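Local coordinates for protein lovastatin nonaketide synthase, polyketide synthase component (Aspergillus terreus, PDB 7CPX) that assembles the dihydromonacolin L skeleton of lovastatin from malonyl-CoA units, as a multidomain homodimeric polyketide synthase working with its partner protein LovC, at residues 1508-1513 with 1533-1538; 1541-1546 with 1789-1794. The protein carries 2 engineered substitutions. One frame throughout, in Å; residues are numbered along the deposited sequence.

Contact 1: residues 1508-1513 with 1533-1538; sequences EPHAYD and HARSLL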
# COMPACT_ATOMS: atom_id res chain seq x y z
N GLU A 1508 -17.56 63.25 -19.21
CA GLU A 1508 -18.69 63.43 -20.12
C GLU A 1508 -19.54 64.60 -19.66
O GLU A 1508 -19.93 64.66 -18.49
CB GLU A 1508 -19.52 62.15 -20.19
CG GLU A 1508 -20.67 62.21 -21.18
CD GLU A 1508 -21.47 60.92 -21.23
OE1 GLU A 1508 -21.10 59.97 -20.52
OE2 GLU A 1508 -22.46 60.86 -21.99
N PRO A 1509 -19.87 65.55 -20.54
CA PRO A 1509 -20.66 66.71 -20.11
C PRO A 1509 -22.05 66.30 -19.67
O PRO A 1509 -22.68 65.42 -20.25
CB PRO A 1509 -20.69 67.60 -21.35
CG PRO A 1509 -20.55 66.65 -22.49
CD PRO A 1509 -19.63 65.56 -22.00
N HIS A 1510 -22.54 66.98 -18.63
CA HIS A 1510 -23.90 66.77 -18.13
C HIS A 1510 -24.21 65.29 -17.94
O HIS A 1510 -25.30 64.81 -18.24
CB HIS A 1510 -24.93 67.42 -19.05
CG HIS A 1510 -24.68 68.88 -19.30
ND1 HIS A 1510 -24.83 69.83 -18.32
CD2 HIS A 1510 -24.29 69.54 -20.42
CE1 HIS A 1510 -24.54 71.02 -18.82
NE2 HIS A 1510 -24.21 70.87 -20.09
N ALA A 1511 -23.22 64.54 -17.45
CA ALA A 1511 -23.35 63.11 -17.22
C ALA A 1511 -23.33 62.75 -15.74
O ALA A 1511 -23.22 61.57 -15.41
CB ALA A 1511 -22.25 62.35 -17.96
N TYR A 1512 -23.42 63.74 -14.86
CA TYR A 1512 -23.34 63.52 -13.42
C TYR A 1512 -24.60 64.04 -12.75
O TYR A 1512 -25.03 65.17 -13.00
CB TYR A 1512 -22.11 64.20 -12.83
CG TYR A 1512 -20.84 63.44 -13.11
CD1 TYR A 1512 -20.44 62.39 -12.30
CD2 TYR A 1512 -20.04 63.76 -14.20
CE1 TYR A 1512 -19.29 61.69 -12.55
CE2 TYR A 1512 -18.88 63.06 -14.46
CZ TYR A 1512 -18.51 62.03 -13.63
OH TYR A 1512 -17.35 61.32 -13.88
N ASP A 1513 -25.20 63.21 -11.90
CA ASP A 1513 -26.39 63.61 -11.17
C ASP A 1513 -26.05 64.55 -10.02
O ASP A 1513 -26.83 65.45 -9.70
CB ASP A 1513 -27.13 62.38 -10.64
CG ASP A 1513 -27.73 61.54 -11.76
OD1 ASP A 1513 -28.54 62.08 -12.54
OD2 ASP A 1513 -27.39 60.34 -11.85
N HIS A 1533 -18.08 75.03 -14.81
CA HIS A 1533 -17.62 73.70 -15.19
C HIS A 1533 -18.44 72.63 -14.49
O HIS A 1533 -18.86 71.64 -15.11
CB HIS A 1533 -16.14 73.56 -14.85
CG HIS A 1533 -15.25 74.49 -15.61
ND1 HIS A 1533 -14.00 74.86 -15.16
CD2 HIS A 1533 -15.43 75.14 -16.78
CE1 HIS A 1533 -13.45 75.69 -16.02
NE2 HIS A 1533 -14.30 75.88 -17.02
N ALA A 1534 -18.67 72.80 -13.19
CA ALA A 1534 -19.49 71.86 -12.45
C ALA A 1534 -20.88 71.75 -13.06
O ALA A 1534 -21.43 70.65 -13.19
CB ALA A 1534 -19.58 72.28 -10.98
N ARG A 1535 -21.46 72.88 -13.45
CA ARG A 1535 -22.73 72.85 -14.17
C ARG A 1535 -22.60 72.06 -15.46
O ARG A 1535 -23.48 71.25 -15.80
CB ARG A 1535 -23.20 74.27 -14.47
CG ARG A 1535 -24.56 74.35 -15.16
CD ARG A 1535 -25.64 73.66 -14.34
NE ARG A 1535 -26.97 73.90 -14.88
CZ ARG A 1535 -27.52 73.20 -15.87
NH1 ARG A 1535 -26.87 72.21 -16.46
NH2 ARG A 1535 -28.75 73.51 -16.27
N SER A 1536 -21.51 72.28 -16.20
CA SER A 1536 -21.31 71.58 -17.46
C SER A 1536 -21.33 70.07 -17.25
O SER A 1536 -21.88 69.34 -18.08
CB SER A 1536 -19.98 72.01 -18.09
OG SER A 1536 -19.96 73.40 -18.32
N LEU A 1537 -20.74 69.59 -16.16
CA LEU A 1537 -20.76 68.16 -15.88
C LEU A 1537 -22.07 67.68 -15.28
O LEU A 1537 -22.41 66.50 -15.43
CB LEU A 1537 -19.61 67.77 -14.94
CG LEU A 1537 -18.22 67.65 -15.56
CD1 LEU A 1537 -17.26 67.03 -14.56
CD2 LEU A 1537 -18.24 66.85 -16.86
N LEU A 1538 -22.82 68.55 -14.60
CA LEU A 1538 -24.06 68.14 -13.97
C LEU A 1538 -25.19 68.04 -14.99
O LEU A 1538 -25.31 68.88 -15.89
CB LEU A 1538 -24.46 69.13 -12.87
CG LEU A 1538 -23.72 69.01 -11.54
CD1 LEU A 1538 -24.16 70.12 -10.61
CD2 LEU A 1538 -23.95 67.66 -10.90

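Contact 2: residues 1541-1546 with 1789-1794; sequences GGQMVI and STTWTQ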
# COMPACT_ATOMS: atom_id res chain seq x y z
N GLY A 1541 -30.81 69.98 -13.34
CA GLY A 1541 -31.37 69.67 -12.04
C GLY A 1541 -30.43 68.93 -11.11
O GLY A 1541 -30.83 68.60 -9.99
N GLY A 1542 -29.20 68.65 -11.54
CA GLY A 1542 -28.25 67.97 -10.68
C GLY A 1542 -27.96 68.76 -9.43
O GLY A 1542 -28.11 69.98 -9.36
N GLN A 1543 -27.51 68.04 -8.40
CA GLN A 1543 -27.33 68.60 -7.07
C GLN A 1543 -25.86 68.88 -6.81
O GLN A 1543 -25.03 67.96 -6.86
CB GLN A 1543 -27.89 67.66 -6.00
CG GLN A 1543 -29.40 67.75 -5.84
CD GLN A 1543 -30.15 67.41 -7.12
OE1 GLN A 1543 -29.65 66.68 -7.97
NE2 GLN A 1543 -31.35 67.96 -7.26
N MET A 1544 -25.54 70.14 -6.54
CA MET A 1544 -24.21 70.56 -6.16
C MET A 1544 -24.19 70.78 -4.65
O MET A 1544 -24.98 71.56 -4.12
CB MET A 1544 -23.82 71.85 -6.89
CG MET A 1544 -22.45 71.83 -7.55
SD MET A 1544 -21.10 71.67 -6.36
CE MET A 1544 -19.70 71.98 -7.43
N VAL A 1545 -23.29 70.07 -3.97
CA VAL A 1545 -23.12 70.16 -2.53
C VAL A 1545 -21.74 70.74 -2.28
O VAL A 1545 -20.73 70.10 -2.59
CB VAL A 1545 -23.28 68.79 -1.85
CG1 VAL A 1545 -23.01 68.91 -0.36
CG2 VAL A 1545 -24.67 68.23 -2.10
N ILE A 1546 -21.69 71.93 -1.70
CA ILE A 1546 -20.45 72.68 -1.54
C ILE A 1546 -20.15 72.81 -0.05
O ILE A 1546 -20.96 73.38 0.70
CB ILE A 1546 -20.53 74.06 -2.20
CG1 ILE A 1546 -20.81 73.93 -3.70
CG2 ILE A 1546 -19.25 74.84 -1.97
CD1 ILE A 1546 -22.28 73.84 -4.04
N SER A 1789 -34.57 62.15 -18.90
CA SER A 1789 -33.12 62.16 -19.01
C SER A 1789 -32.44 63.07 -18.00
O SER A 1789 -31.21 63.22 -18.04
CB SER A 1789 -32.71 62.59 -20.43
OG SER A 1789 -33.17 63.90 -20.71
N THR A 1790 -33.20 63.69 -17.09
CA THR A 1790 -32.64 64.61 -16.12
C THR A 1790 -32.71 64.01 -14.72
O THR A 1790 -33.40 63.01 -14.48
CB THR A 1790 -33.38 65.96 -16.16
OG1 THR A 1790 -32.44 67.02 -15.98
CG2 THR A 1790 -34.45 66.05 -15.08
N THR A 1791 -31.98 64.64 -13.79
CA THR A 1791 -31.86 64.08 -12.44
C THR A 1791 -33.21 64.02 -11.74
O THR A 1791 -33.53 63.02 -11.08
CB THR A 1791 -30.88 64.91 -11.61
OG1 THR A 1791 -31.47 66.18 -11.31
CG2 THR A 1791 -29.58 65.12 -12.36
N TRP A 1792 -34.01 65.07 -11.86
CA TRP A 1792 -35.28 65.13 -11.16
C TRP A 1792 -36.12 63.89 -11.47
O TRP A 1792 -36.23 63.47 -12.63
CB TRP A 1792 -36.05 66.39 -11.55
CG TRP A 1792 -37.38 66.49 -10.89
CD1 TRP A 1792 -37.67 67.14 -9.73
CD2 TRP A 1792 -38.61 65.91 -11.35
NE1 TRP A 1792 -39.01 67.00 -9.44
CE2 TRP A 1792 -39.60 66.25 -10.42
CE3 TRP A 1792 -38.96 65.14 -12.46
CZ2 TRP A 1792 -40.92 65.85 -10.56
CZ3 TRP A 1792 -40.27 64.73 -12.60
CH2 TRP A 1792 -41.24 65.09 -11.65
N THR A 1793 -36.70 63.32 -10.43
CA THR A 1793 -37.43 62.06 -10.53
C THR A 1793 -38.93 62.30 -10.43
O THR A 1793 -39.39 63.38 -10.03
CB THR A 1793 -36.98 61.08 -9.44
OG1 THR A 1793 -35.59 61.29 -9.16
CG2 THR A 1793 -37.18 59.66 -9.91
N GLN A 1794 -39.70 61.27 -10.78
CA GLN A 1794 -41.13 61.44 -10.97
C GLN A 1794 -41.84 61.81 -9.67
O GLN A 1794 -42.73 62.67 -9.67
CB GLN A 1794 -41.74 60.17 -11.56
CG GLN A 1794 -42.86 60.42 -12.55
CD GLN A 1794 -42.40 61.17 -13.79
OE1 GLN A 1794 -43.07 62.10 -14.25
NE2 GLN A 1794 -41.26 60.78 -14.34

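Contact 1: residues 1508-1513 with 1533-1538
His1510 and Tyr1512 meet the final carbonyls of the helix ending at Leu1537 and the one just beyond it. The imidazole does so through ND1, which donates to Leu1538 O over 2.7 Å with an N-H...O angle of 161°; the acceptor lies at the ring edge, almost in its plane. Tyr1512 N binds Leu1537 O at 3.0 Å. His1510 N is also hydrogen-bonded to Ser1536 O, though its modelled length is too short to be trusted. With chi1 at -55°, CG of His1510 stands beside its own backbone N, and the ring lies with one face over Ser1536 O. Arg1535 reaches the same ring from the helix, NH1 coming within 3.5 Å of His1510 CE1, while its NH2 is hydrogen-bonded to Ile1620 O.

Beyond these bonds the backbones of Tyr1512 and Leu1538 form a parallel bridge, accompanied by a CA-H...O contact of 3.3 Å from Leu1538 CA to Tyr1512 O. The phenol ring runs side by side with Leu1537, its CD2 lying 4.1 Å from Leu1537 CB, and its hydroxyl is bound to Thr1468 OG1. Leu1537 CD2 is turned to the backbone of Glu1508, and Leu1538 CD2 packs against the carbonyls of Tyr1512 and Asp1513.

Carbonyls at a helix C terminus lack partners from a further turn; here a loop leading into a strand of the methyltransferase domain offers Tyr1512 N to Leu1537 O and the imidazole to Leu1538 O just beyond the helix. ND1 as donor implies a hydrogen on that nitrogen, which the neutral ring can carry; the carbonyls around it would be expected to favour that tautomer.

Contact 2: residues 1541-1546 with 1789-1794
Thr1791 faces the Gly1541-Gly1542 backbone with both branches of its side chain, while the Gln1543 side chain passes it running the other way. Its hydroxyl lies between its own backbone N and carbonyl carbon (chi1 70°), which leaves the methyl beside the N. The two branches therefore divide the work. OG1 comes within 2.8 Å of Gly1541 O, and it makes a weak hydrogen bond to Pro1540 O, one residue earlier in the same turn. CG2 rests against the next glycine, 3.6 Å from Gly1542 CA.

Gln1543 approaches the same hydroxyl from the strand. A bend at chi2 (60°) brings CD back toward the turn, and the amide it carries has OE1 3.8 Å from Thr1791 OG1 and NE2 2.9 Å from Gly1541 O. The carbonyl of Gly1541 thus has a hydroxyl and an amide group close by.

Gly1541 and Gly1542 lead into strand 1542-1547 of the methyltransferase sheet, a Rossmann-like fold, whereas 1789-1794 is a loop between helix 1775-1784 and strand 1797-1801 of a separate mixed sheet, probably the structural, non-catalytic ketoreductase subdomain found in related synthases. The contact thus joins two separate sheets, probably of different domains, and is small in area but buried.

Gly1541 rounds the corner with positive phi (82°), a backbone shape that glycine accepts readily, and Thr1791 OG1 lies close on the side where a side chain would point. Farther along the loop, Trp1792 turns away from the strand and stacks its ring on His1782, while Thr1793 OG1 gives a weak bond back to Thr1791 O.

In the fold
Followed from the N terminus, the chain reaches 1508-1513, enters strand 1512-1518, and returns through helix 1527-1537 to 1533-1538, where contact 1 closes a short local loop. It then runs into neighbouring strand 1542-1547, parallel to the first, so that the helix makes a beta-alpha-beta crossover. Contact 2 opens at once, at 1541-1546, and closes only at 1789-1794, after some 240 residues. The two loops follow in series. Asp1513 joins them: its O lies 3.0 Å from Gln1543 N, a probable hydrogen bond, and its side chain packs on Thr1791. Contact 1 lies within the methyltransferase domain, joining a helix end to a strand start; contact 2 ties an inner strand's start to a loop of the sheet containing strand 1797-1801, probably of the next domain.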